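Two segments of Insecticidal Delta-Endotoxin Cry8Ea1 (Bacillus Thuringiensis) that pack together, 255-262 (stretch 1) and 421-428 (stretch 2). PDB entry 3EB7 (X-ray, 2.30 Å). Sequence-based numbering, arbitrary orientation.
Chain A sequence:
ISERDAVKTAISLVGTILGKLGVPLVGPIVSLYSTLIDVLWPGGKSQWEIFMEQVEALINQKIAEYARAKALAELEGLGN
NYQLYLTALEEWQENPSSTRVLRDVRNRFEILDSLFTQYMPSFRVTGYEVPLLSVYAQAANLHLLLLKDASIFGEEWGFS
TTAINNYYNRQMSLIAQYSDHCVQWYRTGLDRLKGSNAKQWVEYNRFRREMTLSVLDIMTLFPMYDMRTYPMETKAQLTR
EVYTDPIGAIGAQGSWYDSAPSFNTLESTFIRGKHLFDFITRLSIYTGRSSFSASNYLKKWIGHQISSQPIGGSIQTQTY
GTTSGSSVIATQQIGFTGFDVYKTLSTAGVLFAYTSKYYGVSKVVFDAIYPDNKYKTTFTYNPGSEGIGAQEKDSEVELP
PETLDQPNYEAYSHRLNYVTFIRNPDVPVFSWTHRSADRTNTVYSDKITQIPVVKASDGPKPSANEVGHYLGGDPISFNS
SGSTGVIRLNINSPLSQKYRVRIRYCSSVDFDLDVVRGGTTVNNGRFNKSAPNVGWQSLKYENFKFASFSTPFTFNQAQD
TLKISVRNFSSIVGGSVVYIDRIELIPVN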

ATOM      1  N   SER A 255      16.024  -0.596 -26.574  1.00 23.72           N
ATOM      2  CA  SER A 255      15.354  -0.170 -25.343  1.00 22.62           C
ATOM      3  C   SER A 255      15.854   1.190 -24.872  1.00 22.22           C
ATOM      4  O   SER A 255      17.017   1.555 -25.093  1.00 21.59           O
ATOM      5  CB  SER A 255      15.485  -1.208 -24.260  1.00 21.56           C
ATOM      6  OG  SER A 255      15.232  -2.490 -24.770  1.00 19.62           O
ATOM      7  N   TRP A 256      14.967   1.934 -24.224  1.00 21.33           N
ATOM      8  CA  TRP A 256      15.310   3.282 -23.771  1.00 21.78           C
ATOM      9  C   TRP A 256      16.554   3.259 -22.867  1.00 22.21           C
ATOM     10  O   TRP A 256      17.379   4.180 -22.900  1.00 23.10           O
ATOM     11  CB  TRP A 256      14.096   3.963 -23.088  1.00 20.59           C
ATOM     12  CG  TRP A 256      13.690   3.349 -21.774  1.00 19.53           C
ATOM     13  CD1 TRP A 256      12.744   2.383 -21.568  1.00 17.20           C
ATOM     14  CD2 TRP A 256      14.237   3.660 -20.481  1.00 17.02           C
ATOM     15  NE1 TRP A 256      12.636   2.100 -20.226  1.00 16.32           N
ATOM     16  CE2 TRP A 256      13.549   2.859 -19.536  1.00 17.90           C
ATOM     17  CE3 TRP A 256      15.230   4.554 -20.032  1.00 16.30           C
ATOM     18  CZ2 TRP A 256      13.837   2.899 -18.174  1.00 17.14           C
ATOM     19  CZ3 TRP A 256      15.524   4.604 -18.695  1.00 16.65           C
ATOM     20  CH2 TRP A 256      14.808   3.799 -17.763  1.00 18.62           C
ATOM     21  N   TYR A 257      16.704   2.173 -22.115  1.00 23.10           N
ATOM     22  CA  TYR A 257      17.758   2.012 -21.107  1.00 23.49           C
ATOM     23  C   TYR A 257      19.069   1.480 -21.643  1.00 24.29           C
ATOM     24  O   TYR A 257      19.992   1.194 -20.889  1.00 24.58           O
ATOM     25  CB  TYR A 257      17.255   1.126 -19.965  1.00 23.48           C
ATOM     26  CG  TYR A 257      16.721  -0.251 -20.342  1.00 22.76           C
ATOM     27  CD1 TYR A 257      17.490  -1.156 -21.085  1.00 23.04           C
ATOM     28  CD2 TYR A 257      15.491  -0.677 -19.873  1.00 22.06           C
ATOM     29  CE1 TYR A 257      17.026  -2.424 -21.390  1.00 22.56           C
ATOM     30  CE2 TYR A 257      15.001  -1.936 -20.178  1.00 22.77           C
ATOM     31  CZ  TYR A 257      15.768  -2.793 -20.941  1.00 23.78           C
ATOM     32  OH  TYR A 257      15.299  -4.032 -21.236  1.00 26.48           O
ATOM     33  N   ASP A 258      19.141   1.343 -22.959  1.00 25.92           N
ATOM     34  CA  ASP A 258      20.380   0.951 -23.649  1.00 26.94           C
ATOM     35  C   ASP A 258      21.415   2.042 -23.487  1.00 26.92           C
ATOM     36  O   ASP A 258      22.608   1.769 -23.458  1.00 26.81           O
ATOM     37  CB  ASP A 258      20.127   0.797 -25.156  1.00 27.00           C
ATOM     38  CG  ASP A 258      19.496  -0.540 -25.526  1.00 29.69           C
ATOM     39  OD1 ASP A 258      19.412  -1.459 -24.657  1.00 27.64           O
ATOM     40  OD2 ASP A 258      19.086  -0.644 -26.722  1.00 31.25           O
ATOM     41  N   SER A 259      20.965   3.294 -23.465  1.00 26.85           N
ATOM     42  CA  SER A 259      21.902   4.392 -23.250  1.00 27.28           C
ATOM     43  C   SER A 259      21.270   5.439 -22.343  1.00 26.14           C
ATOM     44  O   SER A 259      20.618   6.358 -22.793  1.00 26.03           O
ATOM     45  CB  SER A 259      22.387   4.953 -24.581  1.00 27.83           C
ATOM     46  OG  SER A 259      23.441   5.874 -24.385  1.00 31.64           O
ATOM     47  N   ALA A 260      21.454   5.257 -21.038  1.00 25.48           N
ATOM     48  CA  ALA A 260      20.706   6.009 -20.036  1.00 24.38           C
ATOM     49  C   ALA A 260      21.584   6.161 -18.793  1.00 23.29           C
ATOM     50  O   ALA A 260      22.598   5.504 -18.713  1.00 23.06           O
ATOM     51  CB  ALA A 260      19.448   5.275 -19.701  1.00 23.83           C
ATOM     52  N   PRO A 261      21.191   7.032 -17.832  1.00 22.79           N
ATOM     53  CA  PRO A 261      21.966   7.218 -16.584  1.00 22.76           C
ATOM     54  C   PRO A 261      22.075   5.943 -15.695  1.00 21.52           C
ATOM     55  O   PRO A 261      21.314   4.997 -15.843  1.00 22.42           O
ATOM     56  CB  PRO A 261      21.181   8.319 -15.833  1.00 21.90           C
ATOM     57  CG  PRO A 261      20.294   8.910 -16.804  1.00 23.15           C
ATOM     58  CD  PRO A 261      20.020   7.923 -17.880  1.00 22.41           C
ATOM     59  N   SER A 262      23.007   5.957 -14.769  1.00 20.74           N
ATOM     60  CA  SER A 262      23.207   4.874 -13.836  1.00 20.18           C
ATOM     61  C   SER A 262      21.962   4.637 -13.000  1.00 19.46           C
ATOM     62  O   SER A 262      21.074   5.500 -12.937  1.00 19.53           O
ATOM     63  CB  SER A 262      24.333   5.234 -12.887  1.00 19.51           C
ATOM     64  OG  SER A 262      23.924   6.354 -12.127  1.00 18.33           O
ATOM     65  N   PHE A 421      10.707  12.548 -14.363  1.00 19.02           N
ATOM     66  CA  PHE A 421      11.130  12.545 -15.750  1.00 19.55           C
ATOM     67  C   PHE A 421      12.649  12.585 -15.827  1.00 20.59           C
ATOM     68  O   PHE A 421      13.291  13.152 -14.938  1.00 21.68           O
ATOM     69  CB  PHE A 421      10.467  13.763 -16.437  1.00 19.45           C
ATOM     70  CG  PHE A 421      10.658  13.853 -17.932  1.00 17.94           C
ATOM     71  CD1 PHE A 421       9.841  13.150 -18.803  1.00 19.09           C
ATOM     72  CD2 PHE A 421      11.591  14.728 -18.468  1.00 16.86           C
ATOM     73  CE1 PHE A 421      10.020  13.244 -20.207  1.00 17.34           C
ATOM     74  CE2 PHE A 421      11.764  14.841 -19.859  1.00 16.48           C
ATOM     75  CZ  PHE A 421      10.981  14.102 -20.727  1.00 16.69           C
ATOM     76  N   ILE A 422      13.219  11.940 -16.851  1.00 20.63           N
ATOM     77  CA  ILE A 422      14.596  12.188 -17.278  1.00 20.68           C
ATOM     78  C   ILE A 422      14.568  12.542 -18.762  1.00 21.20           C
ATOM     79  O   ILE A 422      13.615  12.197 -19.459  1.00 20.18           O
ATOM     80  CB  ILE A 422      15.546  10.947 -17.065  1.00 20.53           C
ATOM     81  CG1 ILE A 422      15.082   9.754 -17.912  1.00 19.23           C
ATOM     82  CG2 ILE A 422      15.624  10.572 -15.608  1.00 20.60           C
ATOM     83  CD1 ILE A 422      15.950   8.498 -17.820  1.00 21.21           C
ATOM     84  N   ARG A 423      15.634  13.193 -19.229  1.00 22.95           N
ATOM     85  CA  ARG A 423      15.861  13.573 -20.630  1.00 24.52           C
ATOM     86  C   ARG A 423      16.891  12.649 -21.266  1.00 26.07           C
ATOM     87  O   ARG A 423      17.732  12.102 -20.562  1.00 25.89           O
ATOM     88  CB  ARG A 423      16.431  14.995 -20.705  1.00 24.42           C
ATOM     89  CG  ARG A 423      15.401  16.113 -20.968  1.00 26.81           C
ATOM     90  CD  ARG A 423      14.847  15.987 -22.358  1.00 30.47           C
ATOM     91  NE  ARG A 423      14.949  17.224 -23.094  1.00 31.74           N
ATOM     92  CZ  ARG A 423      14.775  17.357 -24.407  1.00 30.70           C
ATOM     93  NH1 ARG A 423      14.475  16.318 -25.203  1.00 26.46           N
ATOM     94  NH2 ARG A 423      14.920  18.571 -24.914  1.00 30.75           N
ATOM     95  N   ASN A 424      16.843  12.516 -22.604  1.00 27.42           N
ATOM     96  CA  ASN A 424      17.818  11.738 -23.394  1.00 28.12           C
ATOM     97  C   ASN A 424      18.304  10.494 -22.703  1.00 27.26           C
ATOM     98  O   ASN A 424      19.446  10.487 -22.220  1.00 27.93           O
ATOM     99  CB  ASN A 424      19.079  12.546 -23.734  1.00 29.82           C
ATOM    100  CG  ASN A 424      18.788  13.950 -24.158  1.00 32.24           C
ATOM    101  OD1 ASN A 424      19.602  14.852 -23.888  1.00 37.54           O
ATOM    102  ND2 ASN A 424      17.647  14.169 -24.825  1.00 33.31           N
ATOM    103  N   PRO A 425      17.469   9.438 -22.673  1.00 25.93           N
ATOM    104  CA  PRO A 425      16.148   9.377 -23.334  1.00 25.12           C
ATOM    105  C   PRO A 425      15.011  10.084 -22.536  1.00 24.11           C
ATOM    106  O   PRO A 425      15.079  10.157 -21.307  1.00 23.95           O
ATOM    107  CB  PRO A 425      15.902   7.882 -23.444  1.00 24.45           C
ATOM    108  CG  PRO A 425      16.597   7.319 -22.243  1.00 24.92           C
ATOM    109  CD  PRO A 425      17.789   8.195 -21.963  1.00 25.53           C
ATOM    110  N   ASP A 426      14.007  10.616 -23.240  1.00 22.97           N
ATOM    111  CA  ASP A 426      12.907  11.382 -22.619  1.00 22.15           C
ATOM    112  C   ASP A 426      11.883  10.400 -22.073  1.00 21.34           C
ATOM    113  O   ASP A 426      11.038   9.857 -22.827  1.00 20.39           O
ATOM    114  CB  ASP A 426      12.266  12.337 -23.632  1.00 22.36           C
ATOM    115  CG  ASP A 426      13.282  13.325 -24.246  1.00 25.71           C
ATOM    116  OD1 ASP A 426      14.279  13.678 -23.563  1.00 26.69           O
ATOM    117  OD2 ASP A 426      13.086  13.771 -25.405  1.00 27.51           O
ATOM    118  N   VAL A 427      12.020  10.113 -20.782  1.00 19.22           N
ATOM    119  CA  VAL A 427      11.235   9.080 -20.146  1.00 18.25           C
ATOM    120  C   VAL A 427      10.590   9.536 -18.816  1.00 18.43           C
ATOM    121  O   VAL A 427      11.295   9.798 -17.844  1.00 18.64           O
ATOM    122  CB  VAL A 427      12.065   7.765 -19.897  1.00 17.86           C
ATOM    123  CG1 VAL A 427      11.185   6.700 -19.311  1.00 16.23           C
ATOM    124  CG2 VAL A 427      12.708   7.244 -21.160  1.00 14.71           C
ATOM    125  N   PRO A 428       9.246   9.621 -18.788  1.00 18.39           N
ATOM    126  CA  PRO A 428       8.487   9.859 -17.546  1.00 17.78           C
ATOM    127  C   PRO A 428       8.231   8.607 -16.700  1.00 17.78           C
ATOM    128  O   PRO A 428       8.230   7.476 -17.212  1.00 17.80           O
ATOM    129  CB  PRO A 428       7.158  10.464 -18.043  1.00 18.03           C
ATOM    130  CG  PRO A 428       7.028  10.074 -19.532  1.00 16.58           C
ATOM    131  CD  PRO A 428       8.374   9.525 -19.992  1.00 17.79           C
TER

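The contact between these two segments of Cry8Ea1 is a small apolar one, in which a tryptophan from an irregular stretch packs against the side chains of a strand-turn-strand element, with no hydrogen bond crossing between them. It illustrates a general principle: segments far apart in sequence can meet through apolar packing, with no hydrogen bond between them.

Trp-256 is the centre of the arrangement. Its CA-to-CB bond points toward the other stretch, and the p rotamer at chi1 places the indole among three apolar residues, Ile-422, Pro-425 and Val-427, whose CA-to-CB bonds point toward stretch 1. Val-427 places CG1 over one face of the ring, and its closest approach is CG2, 3.9 Å from Trp-256 CE3. Pro-425 sits at the ring edge, near its plane, its CG 3.8 Å from Trp-256 CE3. Ile-422 completes the set obliquely, CD1 reaching to 4.0 Å from Trp-256 CZ3; with chi2 t (178°), its side chain is extended enough to bring that terminal methyl to the ring. A broad, flat indole suits such a place because it can meet several small aliphatic groups at once, and all four residues are buried.

Pro-425 also packs against backbone. Its CG lies 3.3 Å from Trp-256 O and its CD 3.5 Å from Ser-259 O, while Ala-260 CB approaches Pro-425 CD at 4.0 Å. The compact ring thus fits close to the main chain of stretch 1, and the small alanine methyl adds to its apolar surroundings. Farther along, Pro-261 CD meets Ile-422 CD1 at 4.1 Å, so that one isoleucine methyl serves both the tryptophan and a proline. In all, the two stretches bury 278 Å² between them, counting both sides.

The surfaces that meet are held in shape from within. In stretch 2, Ile-422 and Val-427 are paired by two backbone hydrogen bonds, Ile-422 N to Val-427 O at 3.0 Å and Val-427 N to Ile-422 O at 2.9 Å, which set their side chains beside each other facing the indole. The intervening turn contains a cis peptide bond before Pro-425, and a salt bridge from Arg-423 NH1 to Asp-426 OD2, 2.9 Å, spans it. Stretch 1 has its own turn: Asp-258 N donates to Ser-255 O at 3.0 Å, and Ser-255 N to Asp-258 OD2 at 3.1 Å. These bonds lie within each stretch, while between the stretches the contacts are apolar side chains and the two carbonyl oxygens against Pro-425.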